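Local coordinates for metallo-beta-lactamase (Chryseobacterium indologenes, PDB 3L6N), which hydrolyses the beta-lactam ring of penicillins, cephalosporins and carbapenems with the help of zinc, conferring resistance to these antibiotics, at residues V6-I11 / L15-T20; S30-Y35 / D201-G206; H76-R81 / L168-E173. All blocks are in the same frame, centred on the assembly; numbering follows the deposited sequence.

Contact 1: residues V6-I11 / L15-T20; sequences VIEPPI and LHIYKT
The imidazole of H16 carries P10 on one face: CB of P10 sits 3.5 Å from the ring centroid, 13° off the normal, a CH-pi contact in which the two side chains lie side by side. CG2 of I7 reaches CD2 of H16 obliquely at 3.6 Å, while Y35 of strand 27-38 stacks on the same imidazole. With CG1 of I7 beside the backbone N (chi1 -61°), CG2 lies anti to that N, against the imidazole, and CG1 is left to meet CB of Y18. Around these side chains the backbones run antiparallel as a beta hairpin. V6 and K19 exchange two bonds, K19 N to V6 O being 2.8 Å, and E8 N donates to I17 O. The two chains part at P9 and P10, and the pairing resumes at I11 with L15, one residue out of step. E8 bends at chi2 (-77°) and lays OE2 beside CD of K19. In the interruption a water takes the place of a cross-chain bond, accepting from I17 N at 2.8 Å and giving a weak bond to E8 O. The opposite charges do not pair either: E8 OE2 and K19 NZ stay 5.7 Å apart, the first bonded to W203, the second to N32.

Contact 2: residues S30-Y35 / D201-G206; sequences SANSMY and DEWKGG
S30 and D201 mark the closest backbone approach, CA to CA 5.5 Å, with an extended strand on one side and an irregular loop on the other. The direct bond comes from N32, whose amide nitrogen ND2 donates to D201 O at 2.9 Å. It is straight at the hydrogen (170°) and keeps the acceptor in the amide plane, but arrives tilted 35° from the carbonyl plane of D201. The first torsion of N32 places CG anti to its carbonyl carbon, directing the amide to the loop. There it crosses W203 at about a right angle, OD1 of N32 lying 3.9 Å from CD1 of the indole. Both ends of the amide are engaged further, OD1 by K19 NZ and ND2 also by P198 O, which should fix its rotation. A second link is a water that accepts from S30 N at 2.9 Å and donates to OD1 of D201 at 2.8 Å. D201 N, by contrast, is buried without a partner. The loop follows strand 195-198 and the zinc ligand H200, whose ND1 bonds S30 O, and leads to helix 208-217; the contact thus joins the two sheets of the alpha-beta/beta-alpha sandwich, strand 27-38 meeting the end of strand 195-198.

Contact 3: residues H76-R81 / L168-E173; sequences HSHDDR and LGYIKE. With ZN (zinc ion), chain B; ZN (zinc ion), chain C.
H78 meets both Y170 and E173 while binding zinc, and its side chain can be followed outward from CB to the imidazole. Beyond CG, the nitrogen ND1 coordinates the chain B zinc at 2.0 Å. On the other branch CD2 passes 3.7 Å from OE1 of E173. CE1 comes 3.9 Å from CE2 of Y170, in an offset edge-to-face pair that turns the tyrosine edge toward the imidazole face, with the planes at 72°. At the tip, NE2 donates to OE1 of E173 at 2.8 Å, nearly straight (171°) and within the imidazole plane, although it meets the carboxylate from above its plane. Zinc at ND1 and the carboxylate at NE2 together should fix the ring's rotation, and the latter would probably make ND1 a more electron-rich ligand. H76 NE2 and H139 complete the protein ligands of this zinc. A water bridges it to the chain C zinc, lying 1.9 Å from the first ion and 2.1 Å from the second, and donates to OD1 of D80. OD2 of D80 binds the chain C zinc together with C158 and H200, as in the dinuclear site of subclass B1 metallo-beta-lactamases. In the fold, the metal-binding loop between strand 69-73 and helix 86-90 faces the surface loop from strand 153-157 to helix 179-189.

How the contacts relate
From the N terminus, contact 1 comes first and closes the short hairpin 6-11/15-20 at the edge of the seven-stranded sheet. The next strand in that sheet then opens contact 2, which closes only at residues 201-206, so a loop of 165 residues lies between its halves. Contact 3 is nested inside that loop, joining 76-81 to 168-173. Contacts 1 and 2 are in series yet touch, through neighbouring strands 15-24 and 27-38 and the ammonium of K19. Contacts 2 and 3 meet where R81 reaches N32 O, whereas contacts 1 and 3 do not touch, their centres being about 21 Å apart. Together they tie the seven-stranded sheet to the five-stranded sheet and to the loops around the zinc site.

Contact 1: residues V6-I11 / L15-T20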
ATOM      1  N   VAL A   6       0.994   5.987  13.247  1.00  9.23           N
ATOM      2  CA  VAL A   6       0.002   5.290  14.047  1.00  8.98           C
ATOM      3  C   VAL A   6      -0.073   3.847  13.575  1.00  8.05           C
ATOM      4  O   VAL A   6      -0.361   3.589  12.405  1.00  8.15           O
ATOM      5  CB  VAL A   6      -1.390   5.969  13.906  1.00  9.19           C
ATOM      6  CG1 VAL A   6      -2.483   5.185  14.635  1.00 10.48           C
ATOM      7  CG2 VAL A   6      -1.333   7.406  14.430  1.00 10.49           C
ATOM      8  N   ILE A   7       0.218   2.915  14.477  1.00  6.98           N
ATOM      9  CA  ILE A   7       0.025   1.499  14.170  1.00  6.38           C
ATOM     10  C   ILE A   7      -1.290   1.106  14.814  1.00  5.60           C
ATOM     11  O   ILE A   7      -1.461   1.218  16.031  1.00  6.26           O
ATOM     12  CB  ILE A   7       1.189   0.621  14.691  1.00  5.71           C
ATOM     13  CG1 ILE A   7       2.499   1.056  14.028  1.00  6.11           C
ATOM     14  CG2 ILE A   7       0.917  -0.865  14.391  1.00  6.27           C
ATOM     15  CD1 ILE A   7       3.757   0.452  14.652  1.00  5.68           C
ATOM     16  N   GLU A   8      -2.228   0.671  13.980  1.00  5.60           N
ATOM     17  CA  GLU A   8      -3.571   0.330  14.440  1.00  5.68           C
ATOM     18  C   GLU A   8      -3.601  -1.051  15.097  1.00  5.66           C
ATOM     19  O   GLU A   8      -2.723  -1.882  14.851  1.00  6.16           O
ATOM     20  CB  GLU A   8      -4.545   0.366  13.260  1.00  6.05           C
ATOM     21  CG  GLU A   8      -4.613   1.705  12.541  1.00  6.80           C
ATOM     22  CD  GLU A   8      -5.415   2.766  13.279  1.00  8.66           C
ATOM     23  OE1 GLU A   8      -5.729   2.583  14.482  1.00 10.95           O
ATOM     24  OE2 GLU A   8      -5.704   3.808  12.643  1.00 10.93           O
ATOM     25  N   PRO A   9      -4.620  -1.315  15.938  1.00  5.33           N
ATOM     26  CA  PRO A   9      -4.751  -2.677  16.471  1.00  5.04           C
ATOM     27  C   PRO A   9      -4.862  -3.675  15.317  1.00  5.08           C
ATOM     28  O   PRO A   9      -5.602  -3.416  14.359  1.00  5.44           O
ATOM     29  CB  PRO A   9      -6.065  -2.616  17.272  1.00  5.48           C
ATOM     30  CG  PRO A   9      -6.229  -1.153  17.589  1.00  5.02           C
ATOM     31  CD  PRO A   9      -5.746  -0.457  16.353  1.00  5.84           C
ATOM     32  N   PRO A  10      -4.100  -4.785  15.384  1.00  4.60           N
ATOM     33  CA  PRO A  10      -4.005  -5.656  14.223  1.00  4.88           C
ATOM     34  C   PRO A  10      -5.245  -6.497  13.970  1.00  4.96           C
ATOM     35  O   PRO A  10      -6.083  -6.696  14.879  1.00  5.78           O
ATOM     36  CB  PRO A  10      -2.819  -6.570  14.565  1.00  4.39           C
ATOM     37  CG  PRO A  10      -2.748  -6.560  16.071  1.00  5.38           C
ATOM     38  CD  PRO A  10      -3.118  -5.151  16.421  1.00  4.91           C
ATOM     39  N   ILE A  11      -5.357  -6.975  12.732  0.70  4.86           N
ATOM     40  CA  ILE A  11      -6.337  -7.975  12.347  0.70  5.17           C
ATOM     41  C   ILE A  11      -5.699  -9.343  12.575  0.70  5.42           C
ATOM     42  O   ILE A  11      -4.619  -9.628  12.051  0.70  5.09           O
ATOM     43  CB  ILE A  11      -6.767  -7.826  10.853  0.70  5.20           C
ATOM     44  CG1 ILE A  11      -7.309  -6.421  10.563  0.70  6.54           C
ATOM     45  CG2 ILE A  11      -7.812  -8.890  10.472  0.70  5.78           C
ATOM     46  CD1 ILE A  11      -6.334  -5.498   9.864  0.70  9.09           C
ATOM     47  N   LEU A  15      -1.647  -8.953  11.005  1.00  4.30           N
ATOM     48  CA  LEU A  15      -1.850  -7.984   9.929  1.00  4.30           C
ATOM     49  C   LEU A  15      -2.144  -6.594  10.491  1.00  4.69           C
ATOM     50  O   LEU A  15      -3.154  -6.377  11.178  1.00  4.77           O
ATOM     51  CB  LEU A  15      -2.965  -8.432   8.973  1.00  4.73           C
ATOM     52  CG  LEU A  15      -3.154  -7.534   7.749  1.00  4.30           C
ATOM     53  CD1 LEU A  15      -1.892  -7.527   6.869  1.00  4.75           C
ATOM     54  CD2 LEU A  15      -4.347  -8.058   6.973  1.00  4.24           C
ATOM     55  N   HIS A  16      -1.259  -5.654  10.179  1.00  3.49           N
ATOM     56  CA  HIS A  16      -1.356  -4.303  10.733  1.00  3.75           C
ATOM     57  C   HIS A  16      -1.586  -3.249   9.673  1.00  3.93           C
ATOM     58  O   HIS A  16      -0.957  -3.278   8.612  1.00  4.42           O
ATOM     59  CB  HIS A  16      -0.069  -3.938  11.482  1.00  3.02           C
ATOM     60  CG  HIS A  16       0.180  -4.742  12.727  1.00  3.52           C
ATOM     61  ND1 HIS A  16       0.528  -6.077  12.691  1.00  3.26           N
ATOM     62  CD2 HIS A  16       0.169  -4.392  14.036  1.00  4.12           C
ATOM     63  CE1 HIS A  16       0.712  -6.514  13.928  1.00  3.40           C
ATOM     64  NE2 HIS A  16       0.505  -5.510  14.763  1.00  4.48           N
ATOM     65  N   ILE A  17      -2.481  -2.309   9.977  1.00  4.36           N
ATOM     66  CA  ILE A  17      -2.635  -1.068   9.220  1.00  4.52           C
ATOM     67  C   ILE A  17      -1.758  -0.062   9.930  1.00  4.32           C
ATOM     68  O   ILE A  17      -1.796   0.006  11.145  1.00  4.63           O
ATOM     69  CB  ILE A  17      -4.086  -0.552   9.282  1.00  4.97           C
ATOM     70  CG1 ILE A  17      -5.036  -1.584   8.667  1.00  6.96           C
ATOM     71  CG2 ILE A  17      -4.208   0.821   8.594  1.00  5.46           C
ATOM     72  CD1 ILE A  17      -6.398  -1.626   9.364  1.00 11.97           C
ATOM     73  N   TYR A  18      -0.938   0.680   9.192  1.00  4.75           N
ATOM     74  CA  TYR A  18      -0.212   1.794   9.805  1.00  4.72           C
ATOM     75  C   TYR A  18      -0.383   3.079   9.007  1.00  5.24           C
ATOM     76  O   TYR A  18      -0.452   3.064   7.779  1.00  6.44           O
ATOM     77  CB  TYR A  18       1.261   1.457  10.105  1.00  4.56           C
ATOM     78  CG  TYR A  18       2.232   1.466   8.941  1.00  4.33           C
ATOM     79  CD1 TYR A  18       3.030   2.588   8.686  1.00  6.37           C
ATOM     80  CD2 TYR A  18       2.402   0.346   8.130  1.00  4.28           C
ATOM     81  CE1 TYR A  18       3.953   2.601   7.647  1.00  5.23           C
ATOM     82  CE2 TYR A  18       3.333   0.343   7.082  1.00  4.61           C
ATOM     83  CZ  TYR A  18       4.105   1.477   6.847  1.00  4.85           C
ATOM     84  OH  TYR A  18       5.017   1.509   5.814  1.00  5.30           O
ATOM     85  N   LYS A  19      -0.483   4.194   9.722  1.00  6.03           N
ATOM     86  CA  LYS A  19      -0.749   5.481   9.066  1.00  6.59           C
ATOM     87  C   LYS A  19       0.483   6.355   9.230  1.00  6.13           C
ATOM     88  O   LYS A  19       1.047   6.412  10.318  1.00  6.73           O
ATOM     89  CB  LYS A  19      -1.937   6.201   9.720  1.00  6.79           C
ATOM     90  CG  LYS A  19      -3.277   5.498   9.663  1.00  8.98           C
ATOM     91  CD  LYS A  19      -4.380   6.370  10.275  1.00 12.29           C
ATOM     92  CE  LYS A  19      -4.658   7.631   9.454  1.00 13.96           C
ATOM     93  NZ  LYS A  19      -5.471   7.434   8.205  1.00 16.94           N
ATOM     94  N   THR A  20       0.917   6.991   8.146  1.00  5.70           N
ATOM     95  CA  THR A  20       1.993   7.994   8.218  1.00  5.83           C
ATOM     96  C   THR A  20       1.526   9.304   7.606  1.00  6.24           C
ATOM     97  O   THR A  20       0.544   9.344   6.864  1.00  6.48           O
ATOM     98  CB  THR A  20       3.313   7.526   7.557  1.00  5.55           C
ATOM     99  OG1 THR A  20       3.168   7.429   6.136  1.00  5.38           O
ATOM    100  CG2 THR A  20       3.762   6.187   8.141  1.00  5.91           C
TER
HETATM  101  O   HOH W   1      -3.674  -2.790  12.460  1.00  9.99           O

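Contact 2: residues S30-Y35 / D201-G206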
ATOM      1  N   SER A  30      -2.567  12.164   5.284  0.60  9.72           N
ATOM      2  CA  SER A  30      -2.319  10.841   5.823  0.60  9.51           C
ATOM      3  C   SER A  30      -2.252   9.848   4.672  0.60  8.56           C
ATOM      4  O   SER A  30      -2.900  10.028   3.630  0.60  8.56           O
ATOM      5  CB  SER A  30      -3.449  10.462   6.781  0.60  9.88           C
ATOM      6  OG  SER A  30      -3.069   9.411   7.640  0.60 12.42           O
ATOM      7  N   ALA A  31      -1.446   8.810   4.854  1.00  7.48           N
ATOM      8  CA  ALA A  31      -1.432   7.677   3.934  1.00  7.15           C
ATOM      9  C   ALA A  31      -1.521   6.421   4.769  1.00  6.51           C
ATOM     10  O   ALA A  31      -0.846   6.307   5.791  1.00  6.23           O
ATOM     11  CB  ALA A  31      -0.143   7.659   3.108  1.00  7.77           C
ATOM     12  N   ASN A  32      -2.349   5.481   4.325  1.00  6.05           N
ATOM     13  CA  ASN A  32      -2.476   4.189   4.995  1.00  5.18           C
ATOM     14  C   ASN A  32      -1.652   3.135   4.291  1.00  4.81           C
ATOM     15  O   ASN A  32      -1.774   2.942   3.084  1.00  5.12           O
ATOM     16  CB  ASN A  32      -3.940   3.760   5.009  1.00  4.93           C
ATOM     17  CG  ASN A  32      -4.832   4.807   5.598  1.00  6.42           C
ATOM     18  OD1 ASN A  32      -4.590   5.292   6.705  1.00  6.65           O
ATOM     19  ND2 ASN A  32      -5.860   5.198   4.850  1.00  5.25           N
ATOM     20  N   SER A  33      -0.778   2.494   5.055  1.00  4.15           N
ATOM     21  CA  SER A  33       0.040   1.391   4.557  1.00  4.38           C
ATOM     22  C   SER A  33      -0.237   0.190   5.448  1.00  4.22           C
ATOM     23  O   SER A  33      -1.064   0.264   6.365  1.00  3.58           O
ATOM     24  CB  SER A  33       1.523   1.787   4.567  1.00  4.86           C
ATOM     25  OG  SER A  33       1.758   2.811   3.597  1.00  6.78           O
ATOM     26  N   MET A  34       0.417  -0.934   5.167  1.00  3.74           N
ATOM     27  CA  MET A  34       0.209  -2.122   5.994  1.00  3.45           C
ATOM     28  C   MET A  34       1.531  -2.800   6.281  1.00  3.09           C
ATOM     29  O   MET A  34       2.507  -2.616   5.555  1.00  2.64           O
ATOM     30  CB  MET A  34      -0.740  -3.111   5.294  1.00  3.92           C
ATOM     31  CG  MET A  34      -2.080  -2.501   4.979  1.00  4.79           C
ATOM     32  SD  MET A  34      -3.336  -3.706   4.524  1.00  7.09           S
ATOM     33  CE  MET A  34      -3.838  -4.333   6.136  1.00  5.68           C
ATOM     34  N   TYR A  35       1.557  -3.585   7.347  1.00  3.33           N
ATOM     35  CA  TYR A  35       2.628  -4.561   7.492  1.00  3.74           C
ATOM     36  C   TYR A  35       2.132  -5.885   8.031  1.00  3.97           C
ATOM     37  O   TYR A  35       1.120  -5.947   8.709  1.00  4.33           O
ATOM     38  CB  TYR A  35       3.817  -4.006   8.294  1.00  4.08           C
ATOM     39  CG  TYR A  35       3.672  -3.825   9.797  1.00  3.95           C
ATOM     40  CD1 TYR A  35       3.699  -4.920  10.672  1.00  2.00           C
ATOM     41  CD2 TYR A  35       3.595  -2.538  10.355  1.00  3.85           C
ATOM     42  CE1 TYR A  35       3.625  -4.742  12.081  1.00  2.00           C
ATOM     43  CE2 TYR A  35       3.506  -2.356  11.729  1.00  4.48           C
ATOM     44  CZ  TYR A  35       3.529  -3.442  12.585  1.00  3.00           C
ATOM     45  OH  TYR A  35       3.464  -3.238  13.942  1.00  4.40           O
ATOM     46  N   ASP A 201      -6.399   8.962   3.863  1.00 10.36           N
ATOM     47  CA  ASP A 201      -7.518   9.434   4.695  1.00 11.78           C
ATOM     48  C   ASP A 201      -8.085   8.324   5.585  1.00 12.29           C
ATOM     49  O   ASP A 201      -7.359   7.388   5.945  1.00 11.96           O
ATOM     50  CB  ASP A 201      -8.586  10.133   3.820  1.00 12.62           C
ATOM     51  CG  ASP A 201      -7.966  11.053   2.750  1.00 14.93           C
ATOM     52  OD1 ASP A 201      -7.224  11.996   3.117  1.00 19.48           O
ATOM     53  OD2 ASP A 201      -8.208  10.836   1.536  1.00 17.28           O
ATOM     54  N   GLU A 202      -9.356   8.431   5.962  1.00 12.54           N
ATOM     55  CA  GLU A 202      -9.977   7.473   6.879  1.00 13.01           C
ATOM     56  C   GLU A 202     -10.109   6.067   6.292  1.00 12.60           C
ATOM     57  O   GLU A 202     -10.685   5.895   5.217  1.00 12.47           O
ATOM     58  CB  GLU A 202     -11.363   7.979   7.300  1.00 13.85           C
ATOM     59  CG  GLU A 202     -11.359   8.838   8.544  1.00 18.28           C
ATOM     60  CD  GLU A 202     -11.185   8.013   9.818  1.00 22.76           C
ATOM     61  OE1 GLU A 202     -10.812   8.596  10.849  1.00 27.07           O
ATOM     62  OE2 GLU A 202     -11.407   6.781   9.784  1.00 25.77           O
ATOM     63  N   TRP A 203      -9.584   5.062   6.998  1.00 11.89           N
ATOM     64  CA  TRP A 203      -9.754   3.670   6.576  1.00 11.64           C
ATOM     65  C   TRP A 203     -10.947   2.984   7.238  1.00 11.88           C
ATOM     66  O   TRP A 203     -11.442   1.977   6.734  1.00 11.82           O
ATOM     67  CB  TRP A 203      -8.473   2.846   6.793  1.00 11.09           C
ATOM     68  CG  TRP A 203      -8.060   2.691   8.235  1.00 10.14           C
ATOM     69  CD1 TRP A 203      -7.166   3.465   8.920  1.00  9.52           C
ATOM     70  CD2 TRP A 203      -8.519   1.695   9.160  1.00  9.99           C
ATOM     71  NE1 TRP A 203      -7.045   3.017  10.220  1.00 11.02           N
ATOM     72  CE2 TRP A 203      -7.865   1.936  10.393  1.00  9.56           C
ATOM     73  CE3 TRP A 203      -9.420   0.629   9.073  1.00 10.03           C
ATOM     74  CZ2 TRP A 203      -8.081   1.139  11.524  1.00 10.65           C
ATOM     75  CZ3 TRP A 203      -9.645  -0.153  10.199  1.00 11.12           C
ATOM     76  CH2 TRP A 203      -8.972   0.100  11.407  1.00 10.97           C
ATOM     77  N   LYS A 204     -11.392   3.525   8.370  1.00 12.71           N
ATOM     78  CA  LYS A 204     -12.556   2.993   9.083  1.00 13.59           C
ATOM     79  C   LYS A 204     -13.872   3.380   8.408  1.00 14.14           C
ATOM     80  O   LYS A 204     -13.947   4.387   7.693  1.00 14.97           O
ATOM     81  CB  LYS A 204     -12.575   3.509  10.527  1.00 13.69           C
ATOM     82  CG  LYS A 204     -11.374   3.084  11.350  1.00 15.30           C
ATOM     83  CD  LYS A 204     -11.460   3.670  12.745  1.00 16.77           C
ATOM     84  CE  LYS A 204     -10.351   3.126  13.610  1.00 17.69           C
ATOM     85  NZ  LYS A 204     -10.371   3.714  14.977  1.00 19.64           N
ATOM     86  N   GLY A 205     -14.902   2.577   8.648  1.00 14.82           N
ATOM     87  CA  GLY A 205     -16.271   2.962   8.305  1.00 15.07           C
ATOM     88  C   GLY A 205     -16.875   2.308   7.082  1.00 15.37           C
ATOM     89  O   GLY A 205     -18.093   2.359   6.885  1.00 15.66           O
ATOM     90  N   GLY A 206     -16.037   1.704   6.243  1.00 15.09           N
ATOM     91  CA  GLY A 206     -16.525   1.027   5.045  1.00 14.80           C
ATOM     92  C   GLY A 206     -17.039   1.988   3.980  1.00 14.41           C
ATOM     93  O   GLY A 206     -16.851   3.202   4.074  1.00 14.79           O
TER
HETATM   94  O   HOH W   2      -5.367  12.892   5.063  1.00 24.89           O

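Contact 3: residues H76-R81 / L168-E173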
ATOM      1  N   HIS A  76       2.487   0.919  -5.890  1.00  3.76           N
ATOM      2  CA  HIS A  76       2.795   1.648  -7.139  1.00  3.78           C
ATOM      3  C   HIS A  76       4.034   2.521  -6.931  1.00  3.73           C
ATOM      4  O   HIS A  76       4.694   2.411  -5.882  1.00  3.97           O
ATOM      5  CB  HIS A  76       1.584   2.400  -7.791  1.00  3.66           C
ATOM      6  CG  HIS A  76       0.997   3.522  -6.985  1.00  3.64           C
ATOM      7  ND1 HIS A  76       0.085   3.316  -5.970  1.00  3.97           N
ATOM      8  CD2 HIS A  76       1.096   4.864  -7.134  1.00  5.81           C
ATOM      9  CE1 HIS A  76      -0.296   4.486  -5.481  1.00  5.15           C
ATOM     10  NE2 HIS A  76       0.303   5.440  -6.169  1.00  5.01           N
ATOM     11  N   SER A  77       4.378   3.350  -7.921  1.00  3.95           N
ATOM     12  CA  SER A  77       5.693   3.997  -7.923  1.00  4.68           C
ATOM     13  C   SER A  77       5.818   5.265  -7.092  1.00  5.30           C
ATOM     14  O   SER A  77       6.927   5.747  -6.895  1.00  5.23           O
ATOM     15  CB  SER A  77       6.128   4.328  -9.350  1.00  4.50           C
ATOM     16  OG  SER A  77       5.384   5.435  -9.844  1.00  5.40           O
ATOM     17  N   HIS A  78       4.695   5.801  -6.621  1.00  5.41           N
ATOM     18  CA  HIS A  78       4.688   7.103  -5.958  1.00  6.04           C
ATOM     19  C   HIS A  78       5.383   7.118  -4.599  1.00  6.30           C
ATOM     20  O   HIS A  78       5.616   6.075  -3.987  1.00  6.46           O
ATOM     21  CB  HIS A  78       3.251   7.608  -5.810  1.00  5.51           C
ATOM     22  CG  HIS A  78       2.637   8.083  -7.090  1.00  5.21           C
ATOM     23  ND1 HIS A  78       1.273   8.213  -7.253  1.00  6.90           N
ATOM     24  CD2 HIS A  78       3.200   8.475  -8.258  1.00  7.58           C
ATOM     25  CE1 HIS A  78       1.029   8.682  -8.467  1.00  7.44           C
ATOM     26  NE2 HIS A  78       2.175   8.833  -9.100  1.00  7.95           N
ATOM     27  N   ASP A  79       5.711   8.321  -4.139  1.00  7.02           N
ATOM     28  CA  ASP A  79       6.481   8.511  -2.893  1.00  7.47           C
ATOM     29  C   ASP A  79       5.863   7.887  -1.645  1.00  6.69           C
ATOM     30  O   ASP A  79       6.591   7.472  -0.738  1.00  7.12           O
ATOM     31  CB  ASP A  79       6.667   9.999  -2.613  1.00  8.08           C
ATOM     32  CG  ASP A  79       7.586  10.688  -3.596  1.00 12.67           C
ATOM     33  OD1 ASP A  79       7.633  11.935  -3.533  1.00 17.21           O
ATOM     34  OD2 ASP A  79       8.257  10.034  -4.419  1.00 17.22           O
ATOM     35  N   ASP A  80       4.531   7.840  -1.594  1.00  6.16           N
ATOM     36  CA  ASP A  80       3.801   7.273  -0.457  1.00  5.49           C
ATOM     37  C   ASP A  80       3.639   5.759  -0.570  1.00  5.30           C
ATOM     38  O   ASP A  80       2.971   5.142   0.256  1.00  5.46           O
ATOM     39  CB  ASP A  80       2.419   7.949  -0.288  1.00  5.86           C
ATOM     40  CG  ASP A  80       1.524   7.785  -1.506  1.00  7.36           C
ATOM     41  OD1 ASP A  80       1.976   8.051  -2.632  1.00  6.87           O
ATOM     42  OD2 ASP A  80       0.335   7.406  -1.332  1.00 10.94           O
ATOM     43  N   ARG A  81       4.291   5.170  -1.569  0.70  4.54           N
ATOM     44  CA  ARG A  81       4.128   3.752  -1.860  0.70  4.68           C
ATOM     45  C   ARG A  81       5.504   3.095  -1.934  0.70  4.47           C
ATOM     46  O   ARG A  81       6.020   2.632  -0.919  0.70  4.40           O
ATOM     47  CB  ARG A  81       3.318   3.561  -3.147  0.70  4.72           C
ATOM     48  CG  ARG A  81       1.966   4.291  -3.151  0.70  5.73           C
ATOM     49  CD  ARG A  81       0.876   3.496  -2.441  0.70  7.21           C
ATOM     50  NE  ARG A  81       0.951   3.593  -0.987  0.70  8.21           N
ATOM     51  CZ  ARG A  81      -0.023   3.204  -0.168  0.70  9.54           C
ATOM     52  NH1 ARG A  81      -1.138   2.686  -0.666  0.70 10.08           N
ATOM     53  NH2 ARG A  81       0.124   3.311   1.143  0.70  8.53           N
ATOM     54  N   LEU A 168     -10.896  13.336  -5.977  1.00 19.95           N
ATOM     55  CA  LEU A 168     -10.093  12.187  -6.403  1.00 19.57           C
ATOM     56  C   LEU A 168      -8.618  12.288  -6.021  1.00 19.11           C
ATOM     57  O   LEU A 168      -7.878  11.307  -6.129  1.00 19.55           O
ATOM     58  CB  LEU A 168     -10.228  11.963  -7.910  1.00 19.54           C
ATOM     59  CG  LEU A 168     -11.542  11.381  -8.441  1.00 19.54           C
ATOM     60  CD1 LEU A 168     -11.552  11.396  -9.959  1.00 20.84           C
ATOM     61  CD2 LEU A 168     -11.794   9.974  -7.903  1.00 18.67           C
ATOM     62  N   GLY A 169      -8.199  13.467  -5.575  1.00 18.71           N
ATOM     63  CA  GLY A 169      -6.805  13.710  -5.219  1.00 17.92           C
ATOM     64  C   GLY A 169      -5.948  13.853  -6.460  1.00 17.41           C
ATOM     65  O   GLY A 169      -6.417  14.344  -7.493  1.00 17.48           O
ATOM     66  N   TYR A 170      -4.698  13.403  -6.365  1.00 16.81           N
ATOM     67  CA  TYR A 170      -3.732  13.569  -7.447  1.00 16.30           C
ATOM     68  C   TYR A 170      -4.083  12.684  -8.641  1.00 15.83           C
ATOM     69  O   TYR A 170      -3.984  11.457  -8.561  1.00 15.42           O
ATOM     70  CB  TYR A 170      -2.314  13.269  -6.949  1.00 16.23           C
ATOM     71  CG  TYR A 170      -1.251  13.396  -8.015  1.00 16.97           C
ATOM     72  CD1 TYR A 170      -0.832  14.648  -8.473  1.00 18.69           C
ATOM     73  CD2 TYR A 170      -0.651  12.262  -8.562  1.00 17.75           C
ATOM     74  CE1 TYR A 170       0.158  14.762  -9.452  1.00 19.30           C
ATOM     75  CE2 TYR A 170       0.330  12.366  -9.544  1.00 19.09           C
ATOM     76  CZ  TYR A 170       0.730  13.613  -9.985  1.00 19.86           C
ATOM     77  OH  TYR A 170       1.706  13.706 -10.956  1.00 20.50           O
ATOM     78  N   ILE A 171      -4.498  13.319  -9.737  1.00 15.52           N
ATOM     79  CA  ILE A 171      -4.998  12.601 -10.910  1.00 15.45           C
ATOM     80  C   ILE A 171      -4.203  12.828 -12.204  1.00 14.98           C
ATOM     81  O   ILE A 171      -4.620  12.370 -13.271  1.00 14.96           O
ATOM     82  CB  ILE A 171      -6.510  12.889 -11.175  1.00 15.85           C
ATOM     83  CG1 ILE A 171      -6.767  14.402 -11.277  1.00 16.85           C
ATOM     84  CG2 ILE A 171      -7.370  12.254 -10.091  1.00 16.14           C
ATOM     85  CD1 ILE A 171      -7.891  14.770 -12.223  1.00 20.38           C
ATOM     86  N   LYS A 172      -3.056  13.501 -12.104  1.00 14.81           N
ATOM     87  CA  LYS A 172      -2.232  13.803 -13.283  1.00 15.01           C
ATOM     88  C   LYS A 172      -1.763  12.545 -14.014  1.00 14.16           C
ATOM     89  O   LYS A 172      -1.557  12.566 -15.230  1.00 14.49           O
ATOM     90  CB  LYS A 172      -1.020  14.664 -12.908  1.00 15.49           C
ATOM     91  CG  LYS A 172      -1.339  16.011 -12.265  1.00 18.86           C
ATOM     92  CD  LYS A 172      -1.898  17.011 -13.265  1.00 22.77           C
ATOM     93  CE  LYS A 172      -1.324  18.411 -13.037  1.00 25.26           C
ATOM     94  NZ  LYS A 172      -1.650  18.962 -11.688  1.00 27.35           N
ATOM     95  N   GLU A 173      -1.607  11.451 -13.271  1.00 13.06           N
ATOM     96  CA  GLU A 173      -1.121  10.194 -13.838  1.00 11.84           C
ATOM     97  C   GLU A 173      -2.189   9.110 -13.800  1.00 11.35           C
ATOM     98  O   GLU A 173      -1.902   7.931 -13.971  1.00 10.99           O
ATOM     99  CB  GLU A 173       0.174   9.755 -13.134  1.00 11.79           C
ATOM    100  CG  GLU A 173       1.269  10.822 -13.266  1.00 12.17           C
ATOM    101  CD  GLU A 173       2.557  10.494 -12.543  1.00 14.46           C
ATOM    102  OE1 GLU A 173       2.606   9.508 -11.777  1.00 13.44           O
ATOM    103  OE2 GLU A 173       3.540  11.233 -12.759  1.00 15.64           O
TER
HETATM  104 ZN    ZN B 301      -0.186   7.479  -6.081  1.00  9.28          ZN
HETATM  105 ZN    ZN C 302      -1.265   7.402  -2.609  0.70 12.23          ZN
HETATM  106  O   HOH W   3      -0.139   8.016  -4.249  1.00 10.54           O